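Local coordinates for protein beta-N-acetylhexosaminidase (Beutenbergia cavernae, PDB 5BU9) that probably hydrolyses terminal non-reducing N-acetyl-D-hexosamine residues from N-acetyl-beta-D-hexosaminides, as a member of glycosyl hydrolase family 3, at residues Gln86-Pro91 and Ala119-Ser124; Ala131-Val136 and Pro147-Phe152; Phe227-Thr232 and Ile295-Ala300; Ala244-Glu249 and Glu274-Trp279; Leu14-Thr19 and Leu75-Gln80. All coordinates share one frame; numbering follows the deposited sequence. Where two conformers were deposited one is given.

Interaction 1: Gln86-Pro91 and Ala119-Ser124; sequences QVLRGP and AELAAS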
# COMPACT_ATOMS: atom_id res chain seq x y z
N GLN A 86 -6.86 10.20 7.18
CA GLN A 86 -7.23 9.35 8.30
C GLN A 86 -8.60 8.78 7.97
O GLN A 86 -9.61 9.46 8.13
CB GLN A 86 -7.24 10.12 9.64
CG GLN A 86 -7.48 9.19 10.86
CD GLN A 86 -7.57 9.92 12.18
OE1 GLN A 86 -6.97 10.99 12.36
NE2 GLN A 86 -8.31 9.35 13.14
N VAL A 87 -8.64 7.56 7.44
CA VAL A 87 -9.90 7.03 6.97
C VAL A 87 -10.82 6.77 8.17
O VAL A 87 -12.02 6.98 8.10
CB VAL A 87 -9.72 5.75 6.15
CG1 VAL A 87 -11.09 5.07 5.96
CG2 VAL A 87 -9.02 6.04 4.80
N LEU A 88 -10.25 6.30 9.28
CA LEU A 88 -11.07 5.84 10.40
C LEU A 88 -11.05 6.86 11.53
O LEU A 88 -10.01 7.12 12.17
CB LEU A 88 -10.60 4.47 10.88
CG LEU A 88 -10.74 3.36 9.81
CD1 LEU A 88 -10.18 2.03 10.30
CD2 LEU A 88 -12.21 3.20 9.36
N ARG A 89 -12.21 7.43 11.78
CA ARG A 89 -12.35 8.50 12.74
C ARG A 89 -13.58 8.24 13.58
O ARG A 89 -14.37 7.36 13.24
CB ARG A 89 -12.44 9.86 12.01
CG ARG A 89 -11.77 11.01 12.75
CD ARG A 89 -12.15 12.35 12.15
NE ARG A 89 -11.93 12.35 10.70
CZ ARG A 89 -10.74 12.54 10.13
NH1 ARG A 89 -10.62 12.53 8.79
NH2 ARG A 89 -9.67 12.75 10.90
N GLY A 90 -13.76 8.98 14.68
CA GLY A 90 -14.98 8.88 15.45
C GLY A 90 -14.79 8.19 16.78
O GLY A 90 -13.66 8.12 17.28
N PRO A 91 -15.89 7.66 17.37
CA PRO A 91 -15.84 7.03 18.71
C PRO A 91 -14.79 5.92 18.83
O PRO A 91 -14.83 4.91 18.12
CB PRO A 91 -17.26 6.48 18.89
CG PRO A 91 -18.10 7.42 18.05
CD PRO A 91 -17.26 7.69 16.83
N ALA A 119 -3.46 0.45 18.39
CA ALA A 119 -4.36 -0.35 19.23
C ALA A 119 -5.83 -0.14 18.81
O ALA A 119 -6.64 -1.07 18.83
CB ALA A 119 -4.16 0.01 20.72
N GLU A 120 -6.14 1.09 18.43
CA GLU A 120 -7.46 1.45 17.95
C GLU A 120 -7.70 0.76 16.61
O GLU A 120 -8.76 0.19 16.39
CB GLU A 120 -7.59 2.97 17.82
CG GLU A 120 -7.28 3.74 19.11
CD GLU A 120 -7.07 5.24 18.87
OE1 GLU A 120 -6.97 5.65 17.69
OE2 GLU A 120 -7.00 6.01 19.86
N LEU A 121 -6.71 0.79 15.73
CA LEU A 121 -6.84 0.08 14.45
C LEU A 121 -7.07 -1.40 14.70
O LEU A 121 -8.02 -1.96 14.18
CB LEU A 121 -5.61 0.28 13.58
CG LEU A 121 -5.48 1.68 13.01
CD1 LEU A 121 -4.20 1.76 12.20
CD2 LEU A 121 -6.67 1.97 12.16
N ALA A 122 -6.22 -2.03 15.51
CA ALA A 122 -6.31 -3.46 15.77
C ALA A 122 -7.66 -3.82 16.38
O ALA A 122 -8.23 -4.85 16.06
CB ALA A 122 -5.19 -3.92 16.72
N ALA A 123 -8.17 -2.97 17.27
CA ALA A 123 -9.46 -3.25 17.88
C ALA A 123 -10.60 -3.18 16.84
O ALA A 123 -11.63 -3.82 17.03
CB ALA A 123 -9.73 -2.29 19.02
N SER A 124 -10.42 -2.42 15.77
CA SER A 124 -11.45 -2.33 14.74
C SER A 124 -11.21 -3.36 13.64
O SER A 124 -11.84 -3.31 12.58
CB SER A 124 -11.50 -0.92 14.13
OG SER A 124 -10.39 -0.68 13.29

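Interaction 2: Ala131-Val136 and Pro147-Phe152; sequences APVMDV and PPIGYF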
# COMPACT_ATOMS: atom_id res chain seq x y z
N ALA A 131 0.84 3.13 5.61
CA ALA A 131 1.56 4.25 6.22
C ALA A 131 2.72 3.57 6.94
O ALA A 131 2.61 2.39 7.22
CB ALA A 131 0.65 5.05 7.19
N PRO A 132 3.81 4.27 7.28
CA PRO A 132 4.04 5.71 7.15
C PRO A 132 4.53 6.13 5.76
O PRO A 132 5.17 5.35 5.06
CB PRO A 132 5.12 5.97 8.19
CG PRO A 132 5.97 4.68 8.14
CD PRO A 132 4.98 3.58 7.88
N VAL A 133 4.24 7.37 5.40
CA VAL A 133 4.86 8.05 4.27
C VAL A 133 6.35 8.30 4.52
O VAL A 133 6.72 9.01 5.45
CB VAL A 133 4.15 9.38 3.99
CG1 VAL A 133 4.93 10.22 3.04
CG2 VAL A 133 2.75 9.13 3.45
N MSE A 134 7.21 7.73 3.70
CA MSE A 134 8.63 8.00 3.84
C MSE A 134 9.17 8.80 2.65
O MSE A 134 10.37 8.85 2.42
CB MSE A 134 9.41 6.70 4.01
CG MSE A 134 8.95 5.94 5.23
SE MSE A 134 10.22 4.60 5.82
CE MSE A 134 11.45 5.80 6.77
N ASP A 135 8.24 9.41 1.91
CA ASP A 135 8.58 10.33 0.85
C ASP A 135 9.33 11.48 1.50
O ASP A 135 9.00 11.85 2.61
CB ASP A 135 7.33 10.86 0.13
CG ASP A 135 6.57 9.78 -0.62
OD1 ASP A 135 7.21 8.99 -1.37
OD2 ASP A 135 5.33 9.75 -0.46
N VAL A 136 10.31 12.04 0.81
CA VAL A 136 11.00 13.21 1.34
C VAL A 136 10.68 14.42 0.48
O VAL A 136 10.88 14.37 -0.72
CB VAL A 136 12.51 12.97 1.43
CG1 VAL A 136 13.19 14.20 1.90
CG2 VAL A 136 12.80 11.84 2.38
N PRO A 147 1.89 18.30 -5.00
CA PRO A 147 0.47 18.05 -4.75
C PRO A 147 0.14 16.79 -3.90
O PRO A 147 -0.74 16.89 -3.05
CB PRO A 147 -0.13 17.94 -6.18
CG PRO A 147 0.83 18.79 -7.02
CD PRO A 147 2.19 18.41 -6.45
N PRO A 148 0.81 15.64 -4.11
CA PRO A 148 0.36 14.51 -3.27
C PRO A 148 0.81 14.55 -1.80
O PRO A 148 0.06 14.14 -0.90
CB PRO A 148 0.97 13.28 -3.96
CG PRO A 148 2.12 13.78 -4.73
CD PRO A 148 1.74 15.20 -5.17
N ILE A 149 2.03 14.99 -1.53
CA ILE A 149 2.54 14.84 -0.17
C ILE A 149 2.62 16.21 0.51
O ILE A 149 1.94 16.47 1.49
CB ILE A 149 3.91 14.14 -0.16
CG1 ILE A 149 3.88 12.79 -0.91
CG2 ILE A 149 4.41 13.99 1.31
CD1 ILE A 149 2.71 11.86 -0.50
N GLY A 150 3.49 17.08 -0.02
CA GLY A 150 3.76 18.35 0.61
C GLY A 150 2.50 19.18 0.85
O GLY A 150 2.31 19.71 1.92
N TYR A 151 1.66 19.28 -0.18
CA TYR A 151 0.45 20.10 -0.13
C TYR A 151 -0.43 19.74 1.07
O TYR A 151 -1.06 20.60 1.65
CB TYR A 151 -0.37 19.94 -1.44
CG TYR A 151 -1.62 20.78 -1.46
CD1 TYR A 151 -1.56 22.15 -1.76
CD2 TYR A 151 -2.86 20.22 -1.16
CE1 TYR A 151 -2.72 22.93 -1.74
CE2 TYR A 151 -4.02 20.99 -1.15
CZ TYR A 151 -3.94 22.34 -1.44
OH TYR A 151 -5.10 23.09 -1.43
N PHE A 152 -0.42 18.45 1.42
CA PHE A 152 -1.30 17.89 2.44
C PHE A 152 -0.60 17.64 3.77
O PHE A 152 -1.19 17.02 4.66
CB PHE A 152 -1.90 16.57 1.94
CG PHE A 152 -2.95 16.74 0.86
CD1 PHE A 152 -4.19 17.33 1.16
CD2 PHE A 152 -2.71 16.28 -0.44
CE1 PHE A 152 -5.16 17.46 0.19
CE2 PHE A 152 -3.68 16.42 -1.43
CZ PHE A 152 -4.92 17.01 -1.12

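Interaction 3: Phe227-Thr232 and Ile295-Ala300; sequences FVMTST and IVLVSA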
# COMPACT_ATOMS: atom_id res chain seq x y z
N PHE A 227 6.39 -4.51 4.15
CA PHE A 227 5.60 -4.08 2.98
C PHE A 227 6.13 -2.74 2.50
O PHE A 227 6.40 -1.82 3.30
CB PHE A 227 4.10 -3.90 3.30
CG PHE A 227 3.40 -5.17 3.73
CD1 PHE A 227 3.54 -5.66 5.03
CD2 PHE A 227 2.54 -5.84 2.85
CE1 PHE A 227 2.88 -6.83 5.44
CE2 PHE A 227 1.88 -7.02 3.23
CZ PHE A 227 2.05 -7.52 4.53
N VAL A 228 6.26 -2.62 1.18
CA VAL A 228 6.61 -1.36 0.54
C VAL A 228 5.58 -1.08 -0.55
O VAL A 228 5.26 -1.97 -1.35
CB VAL A 228 8.03 -1.38 -0.06
CG1 VAL A 228 8.26 -0.12 -0.87
CG2 VAL A 228 9.10 -1.56 1.06
N MSE A 229 5.09 0.15 -0.60
CA MSE A 229 4.21 0.58 -1.70
C MSE A 229 4.96 1.41 -2.75
O MSE A 229 5.77 2.28 -2.42
CB MSE A 229 3.01 1.38 -1.17
CG MSE A 229 2.16 1.96 -2.28
SE MSE A 229 0.66 3.01 -1.61
CE MSE A 229 -0.43 1.59 -0.96
N THR A 230 4.70 1.12 -4.02
CA THR A 230 5.32 1.83 -5.13
C THR A 230 4.40 2.95 -5.67
O THR A 230 3.17 2.83 -5.64
CB THR A 230 5.64 0.86 -6.28
OG1 THR A 230 4.43 0.17 -6.62
CG2 THR A 230 6.76 -0.17 -5.89
N SER A 231 5.05 4.02 -6.14
CA SER A 231 4.51 5.14 -6.90
C SER A 231 4.15 4.78 -8.35
O SER A 231 4.75 3.87 -8.91
CB SER A 231 5.58 6.23 -6.93
OG SER A 231 5.29 7.29 -7.79
N THR A 232 3.20 5.51 -8.96
CA THR A 232 2.95 5.30 -10.39
C THR A 232 3.54 6.42 -11.24
O THR A 232 3.38 6.42 -12.44
CB THR A 232 1.46 5.19 -10.72
OG1 THR A 232 0.80 6.35 -10.25
CG2 THR A 232 0.83 3.94 -10.11
N ILE A 295 1.14 -7.30 -4.39
CA ILE A 295 -0.27 -6.99 -4.18
C ILE A 295 -0.70 -5.78 -5.03
O ILE A 295 -0.13 -4.69 -4.92
CB ILE A 295 -0.59 -6.76 -2.68
CG1 ILE A 295 -0.36 -8.04 -1.86
CG2 ILE A 295 -2.04 -6.21 -2.50
CD1 ILE A 295 -0.59 -7.86 -0.31
N VAL A 296 -1.69 -5.99 -5.89
CA VAL A 296 -2.25 -4.95 -6.72
C VAL A 296 -3.42 -4.32 -5.97
O VAL A 296 -4.42 -5.00 -5.65
CB VAL A 296 -2.69 -5.51 -8.07
CG1 VAL A 296 -3.28 -4.41 -8.96
CG2 VAL A 296 -1.48 -6.21 -8.77
N LEU A 297 -3.30 -3.04 -5.66
CA LEU A 297 -4.31 -2.35 -4.88
C LEU A 297 -5.43 -1.88 -5.81
O LEU A 297 -5.18 -1.14 -6.76
CB LEU A 297 -3.69 -1.18 -4.12
CG LEU A 297 -4.65 -0.35 -3.26
CD1 LEU A 297 -5.28 -1.21 -2.19
CD2 LEU A 297 -3.93 0.85 -2.65
N VAL A 298 -6.66 -2.34 -5.57
CA VAL A 298 -7.83 -1.93 -6.38
C VAL A 298 -8.87 -1.33 -5.42
O VAL A 298 -9.85 -1.97 -5.08
CB VAL A 298 -8.39 -3.12 -7.18
CG1 VAL A 298 -9.41 -2.67 -8.20
CG2 VAL A 298 -7.25 -3.85 -7.90
N SER A 299 -8.64 -0.09 -4.96
CA SER A 299 -9.39 0.48 -3.85
C SER A 299 -10.52 1.41 -4.28
O SER A 299 -11.69 1.15 -3.98
CB SER A 299 -8.44 1.24 -2.92
OG SER A 299 -7.57 2.10 -3.66
N ALA A 300 -10.18 2.49 -4.99
CA ALA A 300 -11.14 3.53 -5.33
C ALA A 300 -12.31 2.92 -6.11
O ALA A 300 -13.46 3.20 -5.81
CB ALA A 300 -10.46 4.69 -6.16

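Interaction 4: Ala244-Glu249 and Glu274-Trp279; sequences AAFSRE and EQVQAW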
# COMPACT_ATOMS: atom_id res chain seq x y z
N ALA A 244 6.63 3.92 -12.29
CA ALA A 244 7.53 3.15 -11.39
C ALA A 244 6.92 1.81 -11.04
O ALA A 244 7.62 0.82 -11.04
CB ALA A 244 7.85 3.95 -10.10
N ALA A 245 5.61 1.79 -10.75
CA ALA A 245 4.91 0.58 -10.33
C ALA A 245 4.96 -0.54 -11.38
O ALA A 245 4.77 -1.72 -11.05
CB ALA A 245 3.45 0.88 -9.96
N PHE A 246 5.23 -0.16 -12.63
CA PHE A 246 5.31 -1.08 -13.75
C PHE A 246 6.75 -1.28 -14.19
O PHE A 246 7.01 -1.90 -15.21
CB PHE A 246 4.53 -0.57 -14.99
CG PHE A 246 3.04 -0.32 -14.74
CD1 PHE A 246 2.38 -0.86 -13.64
CD2 PHE A 246 2.29 0.43 -15.65
CE1 PHE A 246 1.03 -0.63 -13.43
CE2 PHE A 246 0.93 0.68 -15.44
CZ PHE A 246 0.31 0.15 -14.33
N SER A 247 7.71 -0.73 -13.44
CA SER A 247 9.10 -0.82 -13.87
C SER A 247 9.83 -2.00 -13.23
O SER A 247 10.08 -2.01 -12.02
CB SER A 247 9.83 0.48 -13.55
OG SER A 247 11.22 0.32 -13.73
N ARG A 248 10.19 -3.01 -14.03
CA ARG A 248 11.03 -4.07 -13.50
C ARG A 248 12.29 -3.47 -12.83
O ARG A 248 12.69 -3.89 -11.74
CB ARG A 248 11.43 -5.06 -14.59
CG ARG A 248 12.18 -6.31 -14.08
CD ARG A 248 11.25 -7.22 -13.27
NE ARG A 248 11.97 -8.33 -12.66
CZ ARG A 248 11.40 -9.35 -12.02
NH1 ARG A 248 10.09 -9.43 -11.92
NH2 ARG A 248 12.14 -10.30 -11.47
N GLU A 249 12.89 -2.46 -13.45
CA GLU A 249 14.13 -1.91 -12.92
C GLU A 249 13.96 -1.27 -11.54
O GLU A 249 14.80 -1.44 -10.65
CB GLU A 249 14.72 -0.85 -13.85
CG GLU A 249 15.99 -0.30 -13.25
CD GLU A 249 16.75 0.59 -14.19
OE1 GLU A 249 16.26 0.79 -15.32
OE2 GLU A 249 17.82 1.08 -13.78
N GLU A 274 -5.64 8.55 -12.48
CA GLU A 274 -5.60 9.00 -13.85
C GLU A 274 -4.30 8.59 -14.52
O GLU A 274 -4.29 8.28 -15.69
CB GLU A 274 -5.77 10.52 -13.94
CG GLU A 274 -5.93 11.05 -15.36
CD GLU A 274 -7.20 10.53 -16.07
OE1 GLU A 274 -8.10 9.93 -15.40
OE2 GLU A 274 -7.29 10.73 -17.30
N GLN A 275 -3.21 8.54 -13.74
CA GLN A 275 -1.90 8.26 -14.27
C GLN A 275 -1.84 6.90 -14.99
O GLN A 275 -1.04 6.73 -15.91
CB GLN A 275 -0.87 8.30 -13.15
CG GLN A 275 0.52 7.76 -13.57
CD GLN A 275 1.38 8.84 -14.21
OE1 GLN A 275 0.87 9.92 -14.59
NE2 GLN A 275 2.70 8.59 -14.30
N VAL A 276 -2.69 5.94 -14.61
CA VAL A 276 -2.62 4.63 -15.28
C VAL A 276 -3.87 4.23 -16.06
O VAL A 276 -3.98 3.08 -16.47
CB VAL A 276 -2.26 3.52 -14.28
CG1 VAL A 276 -0.88 3.75 -13.76
CG2 VAL A 276 -3.30 3.41 -13.12
N GLN A 277 -4.78 5.17 -16.30
CA GLN A 277 -6.01 4.85 -17.02
C GLN A 277 -5.75 4.52 -18.50
O GLN A 277 -6.59 3.90 -19.11
CB GLN A 277 -7.04 5.98 -16.93
CG GLN A 277 -7.61 6.18 -15.54
CD GLN A 277 -8.23 4.92 -14.95
OE1 GLN A 277 -7.69 4.32 -13.98
NE2 GLN A 277 -9.35 4.51 -15.52
N ALA A 278 -4.61 4.96 -19.07
CA ALA A 278 -4.24 4.61 -20.47
C ALA A 278 -4.14 3.10 -20.71
O ALA A 278 -4.31 2.64 -21.82
CB ALA A 278 -2.91 5.28 -20.86
N TRP A 279 -3.85 2.35 -19.65
CA TRP A 279 -3.79 0.89 -19.71
C TRP A 279 -5.10 0.28 -19.26
O TRP A 279 -5.75 0.81 -18.36
CB TRP A 279 -2.66 0.35 -18.82
CG TRP A 279 -1.30 0.75 -19.31
CD1 TRP A 279 -0.47 0.02 -20.16
CD2 TRP A 279 -0.57 1.93 -18.96
NE1 TRP A 279 0.70 0.71 -20.36
CE2 TRP A 279 0.67 1.88 -19.65
CE3 TRP A 279 -0.84 3.05 -18.15
CZ2 TRP A 279 1.63 2.88 -19.55
CZ3 TRP A 279 0.12 4.06 -18.04
CH2 TRP A 279 1.35 3.96 -18.74

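Interaction 5: Leu14-Thr19 and Leu75-Gln80; sequences LFMVGT and LVATDQ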
# COMPACT_ATOMS: atom_id res chain seq x y z
N LEU A 14 -2.89 -11.98 -4.61
CA LEU A 14 -2.13 -10.86 -5.20
C LEU A 14 -2.99 -9.60 -5.39
O LEU A 14 -2.55 -8.62 -6.02
CB LEU A 14 -1.51 -11.28 -6.54
CG LEU A 14 -0.71 -12.59 -6.54
CD1 LEU A 14 -0.03 -12.75 -7.90
CD2 LEU A 14 0.32 -12.64 -5.40
N PHE A 15 -4.21 -9.61 -4.86
CA PHE A 15 -5.09 -8.44 -4.97
C PHE A 15 -5.60 -7.92 -3.63
O PHE A 15 -5.81 -8.69 -2.68
CB PHE A 15 -6.28 -8.76 -5.87
CG PHE A 15 -5.94 -8.80 -7.33
CD1 PHE A 15 -5.39 -9.95 -7.90
CD2 PHE A 15 -6.18 -7.71 -8.14
CE1 PHE A 15 -5.08 -10.00 -9.25
CE2 PHE A 15 -5.88 -7.75 -9.50
CZ PHE A 15 -5.33 -8.90 -10.06
N MSE A 16 -5.77 -6.61 -3.56
CA MSE A 16 -6.37 -5.97 -2.40
C MSE A 16 -7.56 -5.13 -2.89
O MSE A 16 -7.39 -4.14 -3.60
CB MSE A 16 -5.34 -5.12 -1.64
CG MSE A 16 -5.90 -4.56 -0.30
SE MSE A 16 -4.57 -3.54 0.71
CE MSE A 16 -3.78 -5.01 1.71
N VAL A 17 -8.79 -5.54 -2.55
CA VAL A 17 -9.96 -4.85 -3.13
C VAL A 17 -10.62 -3.97 -2.09
O VAL A 17 -10.76 -4.35 -0.92
CB VAL A 17 -10.96 -5.83 -3.75
CG1 VAL A 17 -11.47 -6.81 -2.71
CG2 VAL A 17 -12.12 -5.07 -4.33
N GLY A 18 -10.97 -2.76 -2.52
CA GLY A 18 -11.54 -1.76 -1.64
C GLY A 18 -12.97 -2.06 -1.28
O GLY A 18 -13.66 -2.79 -1.99
N THR A 19 -13.40 -1.54 -0.13
CA THR A 19 -14.81 -1.39 0.23
C THR A 19 -14.87 -0.08 0.98
O THR A 19 -13.87 0.38 1.55
CB THR A 19 -15.35 -2.55 1.12
OG1 THR A 19 -16.71 -2.30 1.43
CG2 THR A 19 -14.61 -2.65 2.43
N LEU A 75 -5.51 -9.84 4.80
CA LEU A 75 -4.89 -8.59 5.19
C LEU A 75 -6.04 -7.55 5.12
O LEU A 75 -6.77 -7.45 4.12
CB LEU A 75 -3.72 -8.22 4.26
CG LEU A 75 -2.44 -9.01 4.55
CD1 LEU A 75 -1.44 -8.86 3.42
CD2 LEU A 75 -1.81 -8.59 5.88
N VAL A 76 -6.24 -6.83 6.22
CA VAL A 76 -7.27 -5.81 6.30
C VAL A 76 -6.57 -4.48 6.51
O VAL A 76 -6.02 -4.22 7.59
CB VAL A 76 -8.28 -6.09 7.44
CG1 VAL A 76 -9.40 -5.11 7.35
CG2 VAL A 76 -8.78 -7.51 7.40
N ALA A 77 -6.56 -3.67 5.48
CA ALA A 77 -5.78 -2.45 5.46
C ALA A 77 -6.67 -1.25 5.46
O ALA A 77 -7.82 -1.34 5.02
CB ALA A 77 -4.88 -2.41 4.21
N THR A 78 -6.15 -0.12 5.91
CA THR A 78 -6.79 1.16 5.60
C THR A 78 -5.69 2.23 5.52
O THR A 78 -4.51 1.93 5.73
CB THR A 78 -7.89 1.56 6.64
OG1 THR A 78 -8.56 2.73 6.18
CG2 THR A 78 -7.29 1.87 7.99
N ASP A 79 -6.08 3.44 5.16
CA ASP A 79 -5.17 4.60 5.14
C ASP A 79 -5.24 5.39 6.43
O ASP A 79 -6.06 6.33 6.52
CB ASP A 79 -5.53 5.57 4.00
CG ASP A 79 -4.89 5.19 2.66
OD1 ASP A 79 -4.09 4.22 2.59
OD2 ASP A 79 -5.20 5.89 1.67
N GLN A 80 -4.40 5.05 7.42
CA GLN A 80 -4.45 5.77 8.70
C GLN A 80 -3.11 6.47 8.93
O GLN A 80 -2.34 6.09 9.79
CB GLN A 80 -4.80 4.82 9.86
CG GLN A 80 -5.31 5.52 11.16
CD GLN A 80 -6.81 5.87 11.14
OE1 GLN A 80 -7.37 6.09 10.08
NE2 GLN A 80 -7.45 5.90 12.31

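Interaction 1: Gln86-Pro91 and Ala119-Ser124
Leu88 and Leu121 both hold CG anti to the carbonyl carbon (chi1 -63° and -71°), which turns Leu88 CD1 and Leu121 CD2 toward each other. Leu88 then runs straight on (chi2 176°), which puts CD1 at the front. This joins two outer parts of the TIM-barrel domain: the loop that follows strand 85-86 and the last turns of helix 107-123. CD1 of Leu88 lies 4.0 Å from CD2 of Leu121, and the two side chains pass at a slant. The contact is small and buried; the pairing of the two leucines is apolar. Thr53 of helix 50-61 and Phe93 also pack on Leu88.

Ser124, the first residue past the helix, adds a second touch, its OG 4.0 Å from Leu88 CD1 in the conformer given. In it, Ser124 OG also donates to Leu121 O at 2.8 Å, an oxygen that the backbone N of Ser124 bonds as well. Both details of OG are tentative, since a second conformer exists.

The loop is fixed on its own side. Gln86 OE1 accepts from Ile96 N, and Gln80 NE2 donates to Leu88 O. Gln86 NE2 reaches the same Leu88 O at 3.0 Å, close to its own amide plane.

Interaction 2: Ala131-Val136 and Pro147-Phe152
The carboxylate of Asp135, which rests on Ile149, is gripped at both oxygens. OD1 bonds to the backbone N of Leu189, and OD2 bonds to ND1 of His185. These two bonds leave the group little freedom to turn. Asp135 OD2 also lies 3.4 Å from both CD1 and CG1 of Ile149. The two side chains cross at about a right angle, and the CG1-CD1 branch lies against OD2. A hydrocarbon surface thus shields an oxygen whose polar partner is the histidine.

Ile149 reaches this place with CG1 anti to its carbonyl carbon (chi1 -54°). The same torsion sets CG2 anti to the backbone N, on the side of Val133. CG2 meets Val133 CG1 at 4.2 Å, a looser apolar touch in which the side chains slide past each other in opposite directions. Ile149 is the hub, since one branch covers the acid and the other the valine. Cut back to an alanine here, the side chain would lose both branches, which would probably strip the cover from Asp135 OD2 and the Val133 methyl and open a gap between the two arms.

Lys184 and His185 belong to the KHFPG sequence characteristic of the family. In related hexosaminidases its Lys-His pair lines the sugar pocket, so Asp135 is probably a second-shell residue that positions His185.

Both arms belong to the long loop between strand 128-129 and helix 160-176 of the TIM barrel. Residues 131-136 run beside strand 180-186, with Pro132 and Met134 against helix 160-176 and Val136 against helix 212-222.

Interaction 3: Phe227-Thr232 and Ile295-Ala300
Phe227 presents the edge of its ring to Ile295, while Met229 and Leu297 approach at a slant and touch through their end methyls. These two pairs sit one above the other inside the TIM barrel. They join strand 227-230 to the strand at 296-298 near the centre of the chain. Strand 264-267 lies between them, so the side chains reach past it on the inner side.

In the first pair, Ile295 CD1 lies near the plane of the phenyl ring and 4.4 Å from CE2 of Phe227. The methyl comes at the rim and not over a face. Ile295 keeps its chain extended (chi2 177°), which brings CD1 out to the ring. Val264 and Val266 of the intervening strand also touch Phe227, and Val264 touches Ile295. The aromatic ring is thus wedged among branched aliphatic side chains.

In the second pair, both side chains leave with CG anti to the backbone N. Met229, deposited as selenomethionine, stays straight as far as SE and then bends (chi3 -73°). The bend turns its terminal CE toward Leu297, which offers a methyl group in return. The contact is entirely apolar.

This second layer lies nearer the C-terminal ends of the strands, where TIM barrels carry the active site. A bound glycerol lies about 4 Å from the Met229 side chain. It probably comes from the crystallisation liquor, though such molecules can mark pockets. Leu297 also packs on Met16 of strand 15-20. The closest approach of the second layer is Met229 CE to Leu297 CD2, 4.0 Å.

Interaction 4: Ala244-Glu249 and Glu274-Trp279
Phe246 ends the 3-10 turn 244-246, and it faces Val276 and Trp279, the first and last residues of a type I beta turn. Segment 244-249 leads into the start of helix 248-258, and 274-279 lies in the loop before helix 281-291 of the TIM barrel. The contact therefore ties these two connections together.

Phe246 and Trp279 form a T-shaped, edge-to-face pair. The edge of the phenyl ring points at the face of the indole. The planes stand at 84°, and the centroid of the phenyl is 5.4 Å from that of the six-membered ring of Trp279. Phe246 CE2 comes over the CD2-CE3 bond of Trp279, toward the rim of the indole, 4.0 Å from each atom. Ala278 CB covers the opposite face of the indole, so Trp279 is held between its own neighbour in the turn and the phenylalanine.

Val276 has CG1 anti to its carbonyl carbon (chi1 -65°), which aims this methyl at the phenyl ring. It meets the ring obliquely. Leu287 of helix 281-291 touches both aromatic side chains and closes the cluster.

Next in the chain, Ser247 is the N-cap of helix 248-258, and its OG bonds to Ile250 N and to Asp239. The tightest touch across the loops is Phe246 CZ to Val276 CG1 at 3.8 Å, with CE2 of the same ring 3.9 Å from that methyl.

Interaction 5: Leu14-Thr19 and Leu75-Gln80
Met16 carries this contact alone on its side, reaching from strand 15-20 to Leu75 and Ala77 of strand 75-82. These are parallel strands of the TIM barrel, with strand 39-43 between them. The three side chains meet on the inner side of the barrel wall, where Met16 also lies on Asn39 and Phe41 of the middle strand.

The conformation of Met16, deposited as selenomethionine, explains its reach. CG stands anti to the backbone N (chi1 -173°), and the chain continues fully extended at chi2. This carries the selenium well out from its own strand. The last torsion then bends the chain (chi3 -88°) and lays the terminal methyl along the other strand. The side chain therefore touches with both of its last atoms. SE and CE each press on the small side chain of Ala77, and CE goes on to Leu75.

Leu75 is met at its base and not at its tip. Its CG is anti to the carbonyl carbon (chi1 -77°), and Met16, crossing at about a right angle, touches CB. Ala77, two residues on, has only its methyl to offer, and the heavy selenium end lies close against it. All the touching atoms are buried and apolar.

The neighbouring side chains Phe15 and Val17 pack on helix 305-318, outside the strands. Further along the second strand, Asp79 OD1 bonds to a glycerol, probably from the crystallisation liquor. Met16 SE and CE lie 3.7 and 3.8 Å from Ala77 CB, and Met16 CE lies 4.1 Å from Leu75 CB.

How the interactions relate
From the N terminus, interaction 5 comes first and closes the loop from strand 15-20 to strand 75-82. Interaction 1 follows in series and closes the stretch up to helix 107-123. The two touch, since Val87 N bonds to Asp79 O. Interaction 2 then closes a short loop after strand 128-129. Interaction 3 spans the longest stretch, from strand 227-230 to strand 296-298, and interaction 4 is nested inside it. Thr232 O links these two through Gln275 NE2. The barrel closes where interactions 3 and 5 meet: strands 15-20 and 296-298 are paired, with Val298 N bonded to Met16 O. Interactions 1 and 4 lie on opposite sides of the chain's centre.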